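Local structure of glycoside Hydrolase Family 43_12 (7JVH) at residues Cys463-Val475 with Gln482-Arg494. The protein probably hydrolyses glycosidic bonds in plant cell-wall polysaccharides or oligosaccharides, as a family 43 glycoside hydrolase from a gut metagenome. Sequence-based numbering, arbitrary orientation.
Sequences CYQNEACNYVLTV and QVLVLEKTVRPQR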
loop_
_atom_site.group_PDB
_atom_site.type_symbol
_atom_site.label_atom_id
_atom_site.label_comp_id
_atom_site.label_asym_id
_atom_site.label_seq_id
_atom_site.Cartn_x
_atom_site.Cartn_y
_atom_site.Cartn_z
ATOM N N CYS A 463 15.813 1.366 6.897
ATOM C CA CYS A 463 15.246 1.070 5.588
ATOM C C CYS A 463 14.831 -0.427 5.602
ATOM O O CYS A 463 15.674 -1.314 5.784
ATOM C CB CYS A 463 16.264 1.374 4.481
ATOM S SG CYS A 463 16.920 3.075 4.500
ATOM N N TYR A 464 13.530 -0.678 5.396
ATOM C CA TYR A 464 12.884 -1.956 5.685
ATOM C C TYR A 464 12.023 -2.435 4.518
ATOM O O TYR A 464 11.081 -1.757 4.122
ATOM C CB TYR A 464 11.969 -1.764 6.897
ATOM C CG TYR A 464 11.387 -3.022 7.508
ATOM C CD1 TYR A 464 10.188 -3.574 7.037
ATOM C CD2 TYR A 464 11.990 -3.622 8.612
ATOM C CE1 TYR A 464 9.649 -4.711 7.621
ATOM C CE2 TYR A 464 11.438 -4.734 9.218
ATOM C CZ TYR A 464 10.272 -5.285 8.706
ATOM O OH TYR A 464 9.690 -6.423 9.244
ATOM N N GLN A 465 12.336 -3.624 3.994
ATOM C CA GLN A 465 11.468 -4.348 3.061
ATOM C C GLN A 465 10.709 -5.428 3.844
ATOM O O GLN A 465 9.474 -5.440 3.876
ATOM C CB GLN A 465 12.297 -4.946 1.929
ATOM C CG GLN A 465 11.583 -5.897 0.969
ATOM C CD GLN A 465 10.243 -5.375 0.451
ATOM O OE1 GLN A 465 9.236 -6.028 0.668
ATOM N NE2 GLN A 465 10.220 -4.212 -0.214
ATOM N N ASN A 466 11.461 -6.316 4.494
ATOM C CA ASN A 466 10.913 -7.234 5.491
ATOM C C ASN A 466 11.918 -7.498 6.623
ATOM O O ASN A 466 13.063 -7.010 6.598
ATOM C CB ASN A 466 10.379 -8.538 4.847
ATOM C CG ASN A 466 11.453 -9.428 4.296
ATOM O OD1 ASN A 466 12.444 -9.729 4.960
ATOM N ND2 ASN A 466 11.247 -9.881 3.070
ATOM N N GLU A 467 11.473 -8.266 7.619
ATOM C CA GLU A 467 12.244 -8.537 8.825
ATOM C C GLU A 467 13.670 -9.067 8.552
ATOM O O GLU A 467 14.545 -8.948 9.399
ATOM C CB GLU A 467 11.504 -9.509 9.741
ATOM C CG GLU A 467 11.135 -10.852 9.085
ATOM C CD GLU A 467 9.787 -10.869 8.370
ATOM O OE1 GLU A 467 9.034 -9.882 8.412
ATOM O OE2 GLU A 467 9.462 -11.908 7.802
ATOM N N ALA A 468 13.890 -9.646 7.370
ATOM C CA ALA A 468 15.180 -10.213 6.965
ATOM C C ALA A 468 15.762 -9.532 5.724
ATOM O O ALA A 468 16.707 -10.027 5.113
ATOM C CB ALA A 468 15.035 -11.716 6.716
ATOM N N CYS A 469 15.180 -8.384 5.360
ATOM C CA CYS A 469 15.614 -7.573 4.230
ATOM C C CYS A 469 15.520 -6.129 4.668
ATOM O O CYS A 469 14.532 -5.433 4.383
ATOM C CB CYS A 469 14.732 -7.861 3.014
ATOM S SG CYS A 469 15.203 -9.377 2.130
ATOM N N ASN A 470 16.554 -5.683 5.396
ATOM C CA ASN A 470 16.594 -4.342 5.949
ATOM C C ASN A 470 18.000 -3.825 6.201
ATOM O O ASN A 470 18.949 -4.610 6.316
ATOM C CB ASN A 470 15.762 -4.265 7.230
ATOM C CG ASN A 470 16.230 -5.239 8.306
ATOM O OD1 ASN A 470 17.267 -5.034 8.941
ATOM N ND2 ASN A 470 15.443 -6.289 8.536
ATOM N N TYR A 471 18.116 -2.491 6.247
ATOM C CA TYR A 471 19.328 -1.778 6.627
ATOM C C TYR A 471 19.011 -0.908 7.833
ATOM O O TYR A 471 17.997 -0.220 7.852
ATOM C CB TYR A 471 19.810 -0.892 5.489
ATOM C CG TYR A 471 20.197 -1.631 4.231
ATOM C CD1 TYR A 471 21.028 -2.733 4.284
ATOM C CD2 TYR A 471 19.770 -1.195 2.986
ATOM C CE1 TYR A 471 21.392 -3.417 3.131
ATOM C CE2 TYR A 471 20.132 -1.872 1.833
ATOM C CZ TYR A 471 20.947 -2.984 1.922
ATOM O OH TYR A 471 21.337 -3.653 0.790
ATOM N N VAL A 472 19.880 -0.964 8.846
ATOM C CA VAL A 472 19.667 -0.275 10.115
ATOM C C VAL A 472 20.959 0.409 10.567
ATOM O O VAL A 472 22.026 -0.206 10.556
ATOM C CB VAL A 472 19.213 -1.245 11.210
ATOM C CG1 VAL A 472 18.807 -0.475 12.454
ATOM C CG2 VAL A 472 18.075 -2.102 10.732
ATOM N N LEU A 473 20.840 1.691 10.942
ATOM C CA LEU A 473 21.914 2.487 11.524
ATOM C C LEU A 473 21.432 2.968 12.877
ATOM O O LEU A 473 20.440 3.673 12.966
ATOM C CB LEU A 473 22.234 3.686 10.638
ATOM C CG LEU A 473 23.309 4.677 11.129
ATOM C CD1 LEU A 473 24.711 4.072 11.061
ATOM C CD2 LEU A 473 23.266 5.967 10.321
ATOM N N THR A 474 22.136 2.568 13.937
ATOM C CA THR A 474 21.739 2.847 15.309
ATOM C C THR A 474 22.916 3.404 16.121
ATOM O O THR A 474 24.068 2.972 15.952
ATOM C CB THR A 474 21.225 1.569 16.017
ATOM O OG1 THR A 474 22.222 0.549 15.928
ATOM C CG2 THR A 474 19.957 1.036 15.380
ATOM N N VAL A 475 22.608 4.371 16.996
ATOM C CA VAL A 475 23.476 4.761 18.087
ATOM C C VAL A 475 23.271 3.715 19.157
ATOM O O VAL A 475 22.146 3.346 19.448
ATOM C CB VAL A 475 23.134 6.169 18.651
ATOM C CG1 VAL A 475 23.992 6.548 19.853
ATOM C CG2 VAL A 475 23.246 7.213 17.561
ATOM N N GLN A 482 29.038 6.235 23.442
ATOM C CA GLN A 482 28.154 5.870 22.352
ATOM C C GLN A 482 28.929 5.526 21.092
ATOM O O GLN A 482 30.007 6.051 20.854
ATOM C CB GLN A 482 27.102 6.950 22.106
ATOM C CG GLN A 482 25.986 6.963 23.140
ATOM C CD GLN A 482 26.474 7.363 24.503
ATOM O OE1 GLN A 482 27.214 8.314 24.607
ATOM N NE2 GLN A 482 26.078 6.651 25.536
ATOM N N VAL A 483 28.341 4.635 20.286
ATOM C CA VAL A 483 28.906 4.165 19.031
ATOM C C VAL A 483 27.793 4.181 17.987
ATOM O O VAL A 483 26.621 4.172 18.331
ATOM C CB VAL A 483 29.463 2.742 19.170
ATOM C CG1 VAL A 483 30.594 2.723 20.162
ATOM C CG2 VAL A 483 28.352 1.775 19.589
ATOM N N LEU A 484 28.175 4.212 16.711
ATOM C CA LEU A 484 27.231 4.056 15.632
ATOM C C LEU A 484 27.488 2.741 14.934
ATOM O O LEU A 484 28.628 2.423 14.603
ATOM C CB LEU A 484 27.298 5.218 14.623
ATOM C CG LEU A 484 26.565 6.510 14.927
ATOM C CD1 LEU A 484 26.860 7.500 13.808
ATOM C CD2 LEU A 484 25.067 6.284 15.081
ATOM N N VAL A 485 26.407 1.981 14.718
ATOM C CA VAL A 485 26.470 0.669 14.111
ATOM C C VAL A 485 25.529 0.627 12.894
ATOM O O VAL A 485 24.364 1.007 12.984
ATOM C CB VAL A 485 26.111 -0.427 15.134
ATOM C CG1 VAL A 485 26.151 -1.822 14.499
ATOM C CG2 VAL A 485 27.054 -0.360 16.331
ATOM N N LEU A 486 26.080 0.190 11.758
ATOM C CA LEU A 486 25.342 -0.035 10.543
ATOM C C LEU A 486 25.266 -1.555 10.330
ATOM O O LEU A 486 26.299 -2.231 10.261
ATOM C CB LEU A 486 26.030 0.637 9.363
ATOM C CG LEU A 486 25.356 0.606 7.990
ATOM C CD1 LEU A 486 24.022 1.314 7.967
ATOM C CD2 LEU A 486 26.298 1.244 6.972
ATOM N N GLU A 487 24.034 -2.073 10.239
ATOM C CA GLU A 487 23.777 -3.484 10.053
ATOM C C GLU A 487 22.888 -3.719 8.855
ATOM O O GLU A 487 21.983 -2.924 8.566
ATOM C CB GLU A 487 23.099 -4.061 11.291
ATOM C CG GLU A 487 24.055 -4.335 12.461
ATOM C CD GLU A 487 23.326 -4.572 13.765
ATOM O OE1 GLU A 487 22.130 -4.191 13.881
ATOM O OE2 GLU A 487 23.951 -5.140 14.680
ATOM N N LYS A 488 23.150 -4.827 8.153
ATOM C CA LYS A 488 22.251 -5.350 7.133
ATOM C C LYS A 488 21.786 -6.761 7.518
ATOM O O LYS A 488 22.490 -7.505 8.218
ATOM C CB LYS A 488 22.948 -5.389 5.781
ATOM C CG LYS A 488 24.115 -6.351 5.705
ATOM C CD LYS A 488 24.704 -6.390 4.319
ATOM C CE LYS A 488 25.780 -7.437 4.199
ATOM N NZ LYS A 488 26.220 -7.447 2.783
ATOM N N THR A 489 20.582 -7.108 7.054
ATOM C CA THR A 489 20.076 -8.470 7.045
ATOM C C THR A 489 19.503 -8.690 5.661
ATOM O O THR A 489 18.651 -7.932 5.227
ATOM C CB THR A 489 18.990 -8.695 8.111
ATOM O OG1 THR A 489 19.518 -8.371 9.409
ATOM C CG2 THR A 489 18.526 -10.166 8.123
ATOM N N VAL A 490 19.985 -9.735 4.981
ATOM C CA VAL A 490 19.648 -10.040 3.598
ATOM C C VAL A 490 19.087 -11.465 3.479
ATOM O O VAL A 490 19.775 -12.422 3.826
ATOM C CB VAL A 490 20.906 -9.929 2.712
ATOM C CG1 VAL A 490 20.526 -10.056 1.237
ATOM C CG2 VAL A 490 21.648 -8.615 2.981
ATOM N N ARG A 491 17.846 -11.595 2.986
ATOM C CA ARG A 491 17.225 -12.905 2.702
ATOM C C ARG A 491 16.434 -12.905 1.396
ATOM O O ARG A 491 15.307 -12.409 1.350
ATOM C CB ARG A 491 16.295 -13.356 3.838
ATOM C CG ARG A 491 15.689 -14.763 3.612
ATOM C CD ARG A 491 14.667 -15.148 4.669
ATOM N NE ARG A 491 13.542 -14.240 4.639
ATOM C CZ ARG A 491 12.672 -14.034 5.628
ATOM N NH1 ARG A 491 12.761 -14.702 6.778
ATOM N NH2 ARG A 491 11.708 -13.118 5.437
ATOM N N PRO A 492 16.974 -13.479 0.296
ATOM C CA PRO A 492 16.195 -13.637 -0.934
ATOM C C PRO A 492 14.998 -14.586 -0.765
ATOM O O PRO A 492 15.015 -15.456 0.102
ATOM C CB PRO A 492 17.212 -14.217 -1.928
ATOM C CG PRO A 492 18.326 -14.754 -1.115
ATOM C CD PRO A 492 18.351 -13.988 0.179
ATOM N N GLN A 493 13.969 -14.376 -1.593
ATOM C CA GLN A 493 12.725 -15.139 -1.612
ATOM C C GLN A 493 12.775 -16.574 -1.094
ATOM O O GLN A 493 12.079 -16.926 -0.135
ATOM C CB GLN A 493 12.220 -15.208 -3.054
ATOM C CG GLN A 493 11.278 -14.087 -3.407
ATOM C CD GLN A 493 10.719 -14.238 -4.789
ATOM O OE1 GLN A 493 9.554 -14.621 -4.959
ATOM N NE2 GLN A 493 11.545 -13.960 -5.793
ATOM N N ARG A 494 13.582 -17.401 -1.767
ATOM C CA ARG A 494 13.537 -18.851 -1.643
ATOM C C ARG A 494 14.412 -19.426 -0.524
ATOM O O ARG A 494 14.408 -20.634 -0.303
ATOM C CB ARG A 494 13.939 -19.472 -2.994
ATOM C CG ARG A 494 12.950 -19.159 -4.113
ATOM C CD ARG A 494 11.664 -19.924 -3.857
ATOM N NE ARG A 494 10.650 -19.700 -4.888
ATOM C CZ ARG A 494 9.864 -18.622 -4.953
ATOM N NH1 ARG A 494 9.961 -17.646 -4.044
ATOM N NH2 ARG A 494 8.965 -18.513 -5.935
#
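Arg491 reaches Ala468 with its CG trans to the backbone N (chi1 -177°) and a bend at chi3 (62°), which lays the guanidinium flat over the methyl: Ala468 CB sits over the centre of one face, 3.5 Å from Arg491 CZ. Glu467, its CG wedged between its own N and carbonyl carbon, brings its carboxylate to the guanidinium edge. They form a salt bridge whose hydrogen bond, from Arg491 NH2 to Glu467 OE2, is weak at 3.5 Å, with the two planes 79° apart, and Glu467 OE1 also pairs with Arg401. Arg491 N also donates to Cys469 SG at 3.6 Å.

The type I turn from Asn466 to Cys469, which carries Glu467 and Ala468, is braced from within. Asn466 OD1 accepts from Ala468 N at 2.8 Å, forming an Asx turn, while Asn466 O takes both Cys469 N and Asn470 ND2. An alanine in place of Asn466 would probably leave Ala468 N without this acceptor and the turn less firmly set beneath the guanidinium.

Beyond the turn the backbones pair in regular antiparallel fashion. Asn470–Thr489, Val472–Glu487 and Thr474–Val485 are hydrogen-bonded pairs, each with two bonds; Glu487 N to Val472 O, at 2.8 Å, is nearly straight at its hydrogen. Among the alternating non-hydrogen-bonded pairs, Lys488 CB meets the edge of the Tyr471 ring, 3.6 Å from Tyr471 CD1, and Leu473 CB packs on Leu486 CD1 at 4.0 Å. Tyr471 and Leu486 also touch Phe528 of the strand 525-531, so this face looks onto a second sheet. The axes of segments 469-475 and 482-489 approach to 4.7 Å; these are parts of the hairpin formed by strands 469-477 and 482-489 within the antiparallel beta-sandwich of the concanavalin A-like C-terminal domain.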